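Local atomic coordinates of Ton_1535 (Thermococcus onnurineus, PDB entry 3ZPJ), a protein that is of unknown function but builds an elongated all-helical alpha-solenoid whose regular winding is broken by a left-handed helical turn. Residues K182-I187 with A198-K203; N138-T143 with L159-L164; K208-Y211 with Q217-A220. All blocks are in the same frame, centred on the assembly; numbering follows the deposited sequence.

Contact 1 of 3, residues K182-I187 with A198-K203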
loop_
_atom_site.group_PDB
_atom_site.type_symbol
_atom_site.label_atom_id
_atom_site.label_comp_id
_atom_site.label_asym_id
_atom_site.label_seq_id
_atom_site.Cartn_x
_atom_site.Cartn_y
_atom_site.Cartn_z
ATOM N N LYS A 182 1.468 7.997 6.023
ATOM C CA LYS A 182 1.815 8.901 7.115
ATOM C C LYS A 182 1.713 10.359 6.668
ATOM O O LYS A 182 1.204 11.196 7.414
ATOM C CB LYS A 182 3.226 8.637 7.633
ATOM C CG LYS A 182 3.542 7.202 7.930
ATOM C CD LYS A 182 3.111 6.766 9.301
ATOM C CE LYS A 182 3.875 5.511 9.685
ATOM N NZ LYS A 182 5.333 5.722 9.455
ATOM N N MET A 183 2.190 10.656 5.453
ATOM C CA MET A 183 2.150 12.034 4.914
ATOM C C MET A 183 0.701 12.474 4.696
ATOM O O MET A 183 0.301 13.567 5.116
ATOM C CB MET A 183 2.979 12.188 3.625
ATOM C CG MET A 183 3.480 13.623 3.389
ATOM S SD MET A 183 4.542 13.964 1.965
ATOM C CE MET A 183 5.439 12.466 1.901
ATOM N N ALA A 184 -0.106 11.588 4.130
ATOM C CA ALA A 184 -1.510 11.898 3.903
ATOM C C ALA A 184 -2.220 12.189 5.229
ATOM O O ALA A 184 -2.934 13.200 5.350
ATOM C CB ALA A 184 -2.208 10.770 3.128
ATOM N N PHE A 185 -1.996 11.332 6.230
ATOM C CA PHE A 185 -2.659 11.510 7.518
ATOM C C PHE A 185 -2.248 12.826 8.124
ATOM O O PHE A 185 -3.075 13.570 8.655
ATOM C CB PHE A 185 -2.310 10.418 8.540
ATOM C CG PHE A 185 -2.820 10.729 9.927
ATOM C CD1 PHE A 185 -4.133 10.450 10.272
ATOM C CD2 PHE A 185 -2.003 11.346 10.871
ATOM C CE1 PHE A 185 -4.629 10.742 11.550
ATOM C CE2 PHE A 185 -2.491 11.660 12.143
ATOM C CZ PHE A 185 -3.804 11.351 12.485
ATOM N N ASP A 186 -0.950 13.065 8.101
ATOM C CA ASP A 186 -0.392 14.327 8.557
ATOM C C ASP A 186 -1.127 15.518 7.933
ATOM O O ASP A 186 -1.473 16.483 8.627
ATOM C CB ASP A 186 1.086 14.382 8.203
ATOM C CG ASP A 186 1.930 14.833 9.348
ATOM O OD1 ASP A 186 2.353 13.955 10.133
ATOM O OD2 ASP A 186 2.163 16.058 9.462
ATOM N N ILE A 187 -1.397 15.421 6.633
ATOM C CA ILE A 187 -2.038 16.512 5.890
ATOM C C ILE A 187 -3.512 16.662 6.299
ATOM O O ILE A 187 -4.000 17.782 6.512
ATOM C CB ILE A 187 -1.930 16.280 4.364
ATOM C CG1 ILE A 187 -0.543 16.672 3.851
ATOM C CG2 ILE A 187 -2.973 17.066 3.619
ATOM C CD1 ILE A 187 -0.309 16.262 2.375
ATOM N N ALA A 198 -9.481 9.810 9.563
ATOM C CA ALA A 198 -9.863 8.567 10.264
ATOM C C ALA A 198 -9.605 7.343 9.363
ATOM O O ALA A 198 -8.933 6.393 9.754
ATOM C CB ALA A 198 -11.321 8.637 10.694
ATOM N N ILE A 199 -10.078 7.413 8.126
ATOM C CA ILE A 199 -9.866 6.342 7.165
ATOM C C ILE A 199 -8.377 6.034 6.963
ATOM O O ILE A 199 -7.972 4.863 6.931
ATOM C CB ILE A 199 -10.540 6.681 5.819
ATOM C CG1 ILE A 199 -12.059 6.736 5.986
ATOM C CG2 ILE A 199 -10.170 5.680 4.754
ATOM C CD1 ILE A 199 -12.639 5.434 6.476
ATOM N N VAL A 200 -7.552 7.074 6.851
ATOM C CA VAL A 200 -6.136 6.832 6.640
ATOM C C VAL A 200 -5.481 6.258 7.898
ATOM O O VAL A 200 -4.572 5.437 7.809
ATOM C CB VAL A 200 -5.364 8.089 6.157
ATOM C CG1 VAL A 200 -3.853 7.784 6.043
ATOM C CG2 VAL A 200 -5.887 8.551 4.823
ATOM N N GLU A 201 -5.907 6.731 9.063
ATOM C CA GLU A 201 -5.424 6.170 10.308
ATOM C C GLU A 201 -5.716 4.648 10.313
ATOM O O GLU A 201 -4.846 3.844 10.621
ATOM C CB GLU A 201 -6.098 6.887 11.477
ATOM C CG GLU A 201 -5.898 6.272 12.856
ATOM C CD GLU A 201 -6.467 7.180 13.949
ATOM O OE1 GLU A 201 -6.827 8.336 13.629
ATOM O OE2 GLU A 201 -6.559 6.754 15.117
ATOM N N LYS A 202 -6.933 4.282 9.914
ATOM C CA LYS A 202 -7.319 2.884 9.802
ATOM C C LYS A 202 -6.480 2.135 8.755
ATOM O O LYS A 202 -6.071 1.006 8.998
ATOM C CB LYS A 202 -8.818 2.765 9.515
ATOM C CG LYS A 202 -9.339 1.357 9.527
ATOM C CD LYS A 202 -10.844 1.353 9.442
ATOM C CE LYS A 202 -11.372 -0.008 9.068
ATOM N NZ LYS A 202 -12.822 0.065 8.729
ATOM N N LYS A 203 -6.180 2.763 7.618
ATOM C CA LYS A 203 -5.342 2.087 6.605
ATOM C C LYS A 203 -3.911 1.861 7.107
ATOM O O LYS A 203 -3.188 0.984 6.618
ATOM C CB LYS A 203 -5.330 2.853 5.270
ATOM C CG LYS A 203 -6.687 2.899 4.568
ATOM C CD LYS A 203 -6.630 3.689 3.274
ATOM C CE LYS A 203 -7.886 3.534 2.425
ATOM N NZ LYS A 203 -7.936 4.531 1.282
#

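Contact 2 of 3, residues N138-T143 with L159-L164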
loop_
_atom_site.group_PDB
_atom_site.type_symbol
_atom_site.label_atom_id
_atom_site.label_comp_id
_atom_site.label_asym_id
_atom_site.label_seq_id
_atom_site.Cartn_x
_atom_site.Cartn_y
_atom_site.Cartn_z
ATOM N N ASN A 138 6.960 15.462 -1.968
ATOM C CA ASN A 138 7.482 16.409 -1.002
ATOM C C ASN A 138 7.824 17.747 -1.623
ATOM O O ASN A 138 7.598 18.787 -1.013
ATOM C CB ASN A 138 8.696 15.832 -0.279
ATOM C CG ASN A 138 8.298 15.001 0.921
ATOM O OD1 ASN A 138 8.277 13.776 0.863
ATOM N ND2 ASN A 138 7.937 15.666 1.998
ATOM N N ILE A 139 8.385 17.715 -2.829
ATOM C CA ILE A 139 8.617 18.934 -3.591
ATOM C C ILE A 139 7.261 19.579 -3.905
ATOM O O ILE A 139 7.099 20.800 -3.771
ATOM C CB ILE A 139 9.351 18.669 -4.922
ATOM C CG1 ILE A 139 10.615 17.838 -4.705
ATOM C CG2 ILE A 139 9.697 19.985 -5.618
ATOM C CD1 ILE A 139 11.457 18.291 -3.561
ATOM N N ALA A 140 6.284 18.758 -4.301
ATOM C CA ALA A 140 4.971 19.305 -4.626
ATOM C C ALA A 140 4.460 20.047 -3.408
ATOM O O ALA A 140 4.076 21.209 -3.503
ATOM C CB ALA A 140 3.996 18.219 -5.040
ATOM N N PHE A 141 4.520 19.383 -2.256
ATOM C CA PHE A 141 4.083 19.969 -0.986
ATOM C C PHE A 141 4.843 21.245 -0.618
ATOM O O PHE A 141 4.216 22.239 -0.250
ATOM C CB PHE A 141 4.186 18.934 0.139
ATOM C CG PHE A 141 3.795 19.457 1.513
ATOM C CD1 PHE A 141 2.461 19.561 1.883
ATOM C CD2 PHE A 141 4.766 19.811 2.439
ATOM C CE1 PHE A 141 2.110 20.022 3.151
ATOM C CE2 PHE A 141 4.418 20.258 3.704
ATOM C CZ PHE A 141 3.085 20.358 4.054
ATOM N N ASP A 142 6.175 21.222 -0.735
ATOM C CA ASP A 142 6.991 22.403 -0.448
ATOM C C ASP A 142 6.619 23.546 -1.388
ATOM O O ASP A 142 6.710 24.703 -1.019
ATOM C CB ASP A 142 8.496 22.122 -0.606
ATOM C CG ASP A 142 9.015 21.029 0.325
ATOM O OD1 ASP A 142 8.392 20.761 1.372
ATOM O OD2 ASP A 142 10.068 20.433 -0.001
ATOM N N THR A 143 6.221 23.214 -2.611
ATOM C CA THR A 143 5.910 24.229 -3.602
ATOM C C THR A 143 4.670 25.004 -3.200
ATOM O O THR A 143 4.645 26.230 -3.300
ATOM C CB THR A 143 5.692 23.616 -4.996
ATOM O OG1 THR A 143 6.851 22.868 -5.357
ATOM C CG2 THR A 143 5.451 24.711 -6.050
ATOM N N LEU A 159 -4.737 19.458 0.273
ATOM C CA LEU A 159 -5.650 18.326 0.489
ATOM C C LEU A 159 -5.636 17.411 -0.724
ATOM O O LEU A 159 -5.770 16.181 -0.606
ATOM C CB LEU A 159 -7.082 18.804 0.794
ATOM C CG LEU A 159 -7.262 19.458 2.164
ATOM C CD1 LEU A 159 -8.628 20.076 2.333
ATOM C CD2 LEU A 159 -7.006 18.427 3.261
ATOM N N ARG A 160 -5.454 17.999 -1.904
ATOM C CA ARG A 160 -5.370 17.174 -3.102
ATOM C C ARG A 160 -4.085 16.303 -3.108
ATOM O O ARG A 160 -4.079 15.186 -3.597
ATOM C CB ARG A 160 -5.494 18.030 -4.352
ATOM C CG ARG A 160 -5.368 17.257 -5.650
ATOM C CD ARG A 160 -6.596 16.418 -5.920
ATOM N NE ARG A 160 -6.518 15.781 -7.236
ATOM C CZ ARG A 160 -7.236 14.727 -7.605
ATOM N NH1 ARG A 160 -8.096 14.184 -6.760
ATOM N NH2 ARG A 160 -7.096 14.221 -8.820
ATOM N N ILE A 161 -3.000 16.820 -2.551
ATOM C CA ILE A 161 -1.788 16.022 -2.395
ATOM C C ILE A 161 -2.091 14.862 -1.445
ATOM O O ILE A 161 -1.729 13.730 -1.723
ATOM C CB ILE A 161 -0.677 16.869 -1.819
ATOM C CG1 ILE A 161 -0.366 18.010 -2.795
ATOM C CG2 ILE A 161 0.572 16.035 -1.570
ATOM C CD1 ILE A 161 0.896 18.767 -2.416
ATOM N N GLY A 162 -2.774 15.163 -0.340
ATOM C CA GLY A 162 -3.272 14.150 0.567
ATOM C C GLY A 162 -4.007 13.038 -0.150
ATOM O O GLY A 162 -3.657 11.873 0.035
ATOM N N ASP A 163 -5.002 13.389 -0.972
ATOM C CA ASP A 163 -5.774 12.383 -1.681
ATOM C C ASP A 163 -4.857 11.529 -2.536
ATOM O O ASP A 163 -4.990 10.306 -2.566
ATOM C CB ASP A 163 -6.847 13.005 -2.575
ATOM C CG ASP A 163 -7.979 13.658 -1.792
ATOM O OD1 ASP A 163 -8.101 13.398 -0.589
ATOM O OD2 ASP A 163 -8.755 14.436 -2.390
ATOM N N LEU A 164 -3.914 12.166 -3.228
ATOM C CA LEU A 164 -3.029 11.407 -4.105
ATOM C C LEU A 164 -2.002 10.547 -3.342
ATOM O O LEU A 164 -1.666 9.434 -3.774
ATOM C CB LEU A 164 -2.352 12.319 -5.139
ATOM C CG LEU A 164 -3.334 13.044 -6.076
ATOM C CD1 LEU A 164 -2.679 14.122 -6.919
ATOM C CD2 LEU A 164 -4.001 12.078 -6.969
#

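Contact 3 of 3, residues K208-Y211 with Q217-A220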
loop_
_atom_site.group_PDB
_atom_site.type_symbol
_atom_site.label_atom_id
_atom_site.label_comp_id
_atom_site.label_asym_id
_atom_site.label_seq_id
_atom_site.Cartn_x
_atom_site.Cartn_y
_atom_site.Cartn_z
ATOM N N LYS A 208 -0.005 -1.973 8.901
ATOM C CA LYS A 208 0.917 -2.417 9.946
ATOM C C LYS A 208 0.614 -3.833 10.408
ATOM O O LYS A 208 1.524 -4.590 10.714
ATOM C CB LYS A 208 0.881 -1.478 11.158
ATOM C CG LYS A 208 1.896 -0.364 11.112
ATOM C CD LYS A 208 1.644 0.657 12.217
ATOM C CE LYS A 208 2.467 1.923 11.985
ATOM N NZ LYS A 208 2.094 3.033 12.934
ATOM N N THR A 209 -0.667 -4.180 10.459
ATOM C CA THR A 209 -1.101 -5.476 10.966
ATOM C C THR A 209 -0.865 -6.554 9.917
ATOM O O THR A 209 -0.324 -7.622 10.212
ATOM C CB THR A 209 -2.598 -5.474 11.294
ATOM O OG1 THR A 209 -2.913 -4.351 12.134
ATOM C CG2 THR A 209 -2.989 -6.780 11.993
ATOM N N VAL A 210 -1.296 -6.283 8.693
ATOM C CA VAL A 210 -1.108 -7.225 7.593
ATOM C C VAL A 210 0.025 -6.681 6.717
ATOM O O VAL A 210 -0.210 -5.940 5.753
ATOM C CB VAL A 210 -2.395 -7.368 6.778
ATOM C CG1 VAL A 210 -2.261 -8.498 5.784
ATOM C CG2 VAL A 210 -3.568 -7.645 7.698
ATOM N N TYR A 211 1.249 -7.052 7.082
ATOM C CA TYR A 211 2.458 -6.413 6.593
ATOM C C TYR A 211 3.177 -7.281 5.576
ATOM O O TYR A 211 3.404 -6.857 4.447
ATOM C CB TYR A 211 3.402 -6.133 7.765
ATOM C CG TYR A 211 4.555 -5.214 7.426
ATOM C CD1 TYR A 211 4.396 -3.838 7.473
ATOM C CD2 TYR A 211 5.813 -5.723 7.077
ATOM C CE1 TYR A 211 5.444 -2.988 7.178
ATOM C CE2 TYR A 211 6.877 -4.871 6.774
ATOM C CZ TYR A 211 6.668 -3.499 6.829
ATOM O OH TYR A 211 7.672 -2.617 6.531
ATOM N N GLN A 217 -4.104 -5.515 -3.107
ATOM C CA GLN A 217 -5.439 -6.082 -3.348
ATOM C C GLN A 217 -5.962 -6.837 -2.114
ATOM O O GLN A 217 -7.173 -6.995 -1.925
ATOM C CB GLN A 217 -5.438 -6.994 -4.582
ATOM C CG GLN A 217 -4.557 -8.228 -4.456
ATOM C CD GLN A 217 -3.134 -8.033 -4.991
ATOM O OE1 GLN A 217 -2.508 -6.968 -4.831
ATOM N NE2 GLN A 217 -2.613 -9.082 -5.622
ATOM N N ILE A 218 -5.030 -7.292 -1.283
ATOM C CA ILE A 218 -5.354 -7.932 -0.017
ATOM C C ILE A 218 -5.805 -6.871 0.991
ATOM O O ILE A 218 -6.833 -7.032 1.643
ATOM C CB ILE A 218 -4.143 -8.773 0.522
ATOM C CG1 ILE A 218 -4.043 -10.103 -0.231
ATOM C CG2 ILE A 218 -4.268 -9.050 2.002
ATOM C CD1 ILE A 218 -2.643 -10.684 -0.256
ATOM N N ARG A 219 -5.051 -5.782 1.120
ATOM C CA ARG A 219 -5.454 -4.732 2.052
ATOM C C ARG A 219 -6.802 -4.168 1.638
ATOM O O ARG A 219 -7.671 -3.957 2.499
ATOM C CB ARG A 219 -4.392 -3.639 2.188
ATOM C CG ARG A 219 -3.043 -4.168 2.672
ATOM C CD ARG A 219 -2.235 -3.082 3.359
ATOM N NE ARG A 219 -2.330 -1.809 2.648
ATOM C CZ ARG A 219 -1.687 -1.540 1.516
ATOM N NH1 ARG A 219 -0.915 -2.476 0.965
ATOM N NH2 ARG A 219 -1.820 -0.345 0.927
ATOM N N ALA A 220 -6.987 -3.971 0.325
ATOM C CA ALA A 220 -8.273 -3.489 -0.205
ATOM C C ALA A 220 -9.441 -4.420 0.149
ATOM O O ALA A 220 -10.532 -3.971 0.491
ATOM C CB ALA A 220 -8.207 -3.282 -1.716
#

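Contact 1 of 3, residues K182-I187 with A198-K203
Val-200 and Phe-185 form the apolar centre of this helix pair. Their CA atoms lie 5.9 Å apart, and the short axes approach to 9.1 Å at 154° between N-to-C directions, so the segments run roughly antiparallel, as the two arms of a helical hairpin. The apolar contact falls on one methyl: Val-200 CG1 lies 3.9 Å from Phe-185 CB and 4.0 Å from Phe-185 N, thus against the root of the phenylalanine rather than its ring. Ala-184 CB stands farther off, 4.5 Å from Val-200 CG1, and borders the same methyl.

The second kind of contact is mixed. Phe-185 CG is anti to the backbone N (chi1 171°), which carries the ring along the flank of helix 194-209, where it runs beside the extended Glu-201 chain and points the same way. CE1 of Phe-185 meets Glu-201 CB at 4.1 Å and Glu-201 OE1 at 3.9 Å. Ring and carboxylate planes stand 89° apart, with the oxygen approaching obliquely.

Phe-188, also of helix 174-190, touches Val-200 as well. From helix 151-170, Leu-165 packs on Ala-184 and Glu-166 on Val-200.

The contact between the segments therefore rests on van der Waals packing: buried Val-200 and Ala-184 supply its dry side, while the phenylalanine ring and the aliphatic part of Glu-201 extend it toward solvent, where the exposed carboxylate can probably be hydrated.

Contact 2 of 3, residues N138-T143 with L159-L164
Ile-161 reaches Ala-140 and Phe-141 with a single atom, its terminal CD1 methyl. In the first shell that methyl sits against main chain as much as side chain. CD1 of Ile-161 is 3.7 Å from both N and CA of Phe-141. Ala-140 C lies 3.9 Å from Ile-161 CD1. The two beta carbons flank this approach, with Ala-140 CB at 4.1 Å and Phe-141 CB at 4.2 Å from Ile-161 CD1.

What brings CD1 there is the isoleucine chain itself. CG1 lies anti to the carbonyl carbon, and chi2 of -170° keeps the branch extended, so that CD1 reaches helix 130-146 across a CA separation of 7.2 Å between Phe-141 and Ile-161.

In the next shell, Phe-137 and Ile-144 of helix 130-146 and Ile-187 of helix 174-190 also touch Ile-161, while Leu-117 of helix 110-126 packs on Ala-140. Helix 130-146 is braced internally: Thr-143 OG1 donates to Ile-139 O at 2.6 Å, from 41° out of the carbonyl plane and from the face opposite to that used by Thr-143 N, so two donors grip that carbonyl.

This is side-by-side packing of two consecutive helices, 130-146 and 151-170, in the alpha-solenoid. It rests on van der Waals contact of one methyl with a helix backbone and two beta carbons; no polar pairing joins the two segments, and the close fit of the methyl carries the contact.

Contact 3 of 3, residues K208-Y211 with Q217-A220
Val-210 meets Ile-218 and Arg-219 as the first residue after helix 194-209 to leave the helical range. Its psi of 88° sets the direction of the carbonyl and so the place of Val-210 O, while chi1 of -171° puts CG1 anti to the backbone N, within 4.3 Å of Ile-218 CG2. The valine side chain points toward helix 216-223. Arg-219 CD lies 4.2 Å from Val-210 O. Beyond CD, chi3 of -42° swings NE and the guanidinium off, so that Arg-219 NE is already 5.6 Å from Val-210 O. The arginine therefore meets this segment through its aliphatic part, alongside the valine carbonyl, without bonding to it.

The CA atoms of Val-210 and Arg-219 are 7.5 Å apart, and the area the segments share is small. Both polar groups at the interface have other partners. Val-210 O accepts from Ser-174, and the guanidinium bonds to Tyr-181 OH through NH2 and to Leu-172 O through NH1, with weaker bonds to the Gly-214 and Gly-169 carbonyls. The contact joins the end of helix 194-209 to helix 216-223; against it pack Trp-253 of helix 240-256, on Val-210, and Ile-233 and Ile-234 of helix 227-237, on Ile-218.

Chemically, then, this is a modest apolar contact beside a buried arginine. The cost of burying that charge is probably offset by neutral acceptors, a tyrosine hydroxyl and main-chain carbonyls, which tie helix 216-223 to the preceding helices and to the connecting loop.

The contacts follow one another along the chain in the order contact 2, contact 1, contact 3, as expected of a solenoid built from successive helices. Contacts 1 and 2 touch directly, their centres 14 Å apart: Ala-184 CB lies 3.6 Å from Gly-162 O, and Ile-187 CD1 packs 4.0 Å from Ile-161 CG2, joining helix 174-190 to helix 151-170. Contacts 1 and 3 share helix 194-209; their centres are 15 Å apart and their nearest atoms about 4 Å, without touching. Contacts 2 and 3 lie 24 Å apart between centres and about 11 Å between nearest atoms, again without touching. Contact 3 is nearest the chain centre, about 7 Å from it. No ligand or active site is known.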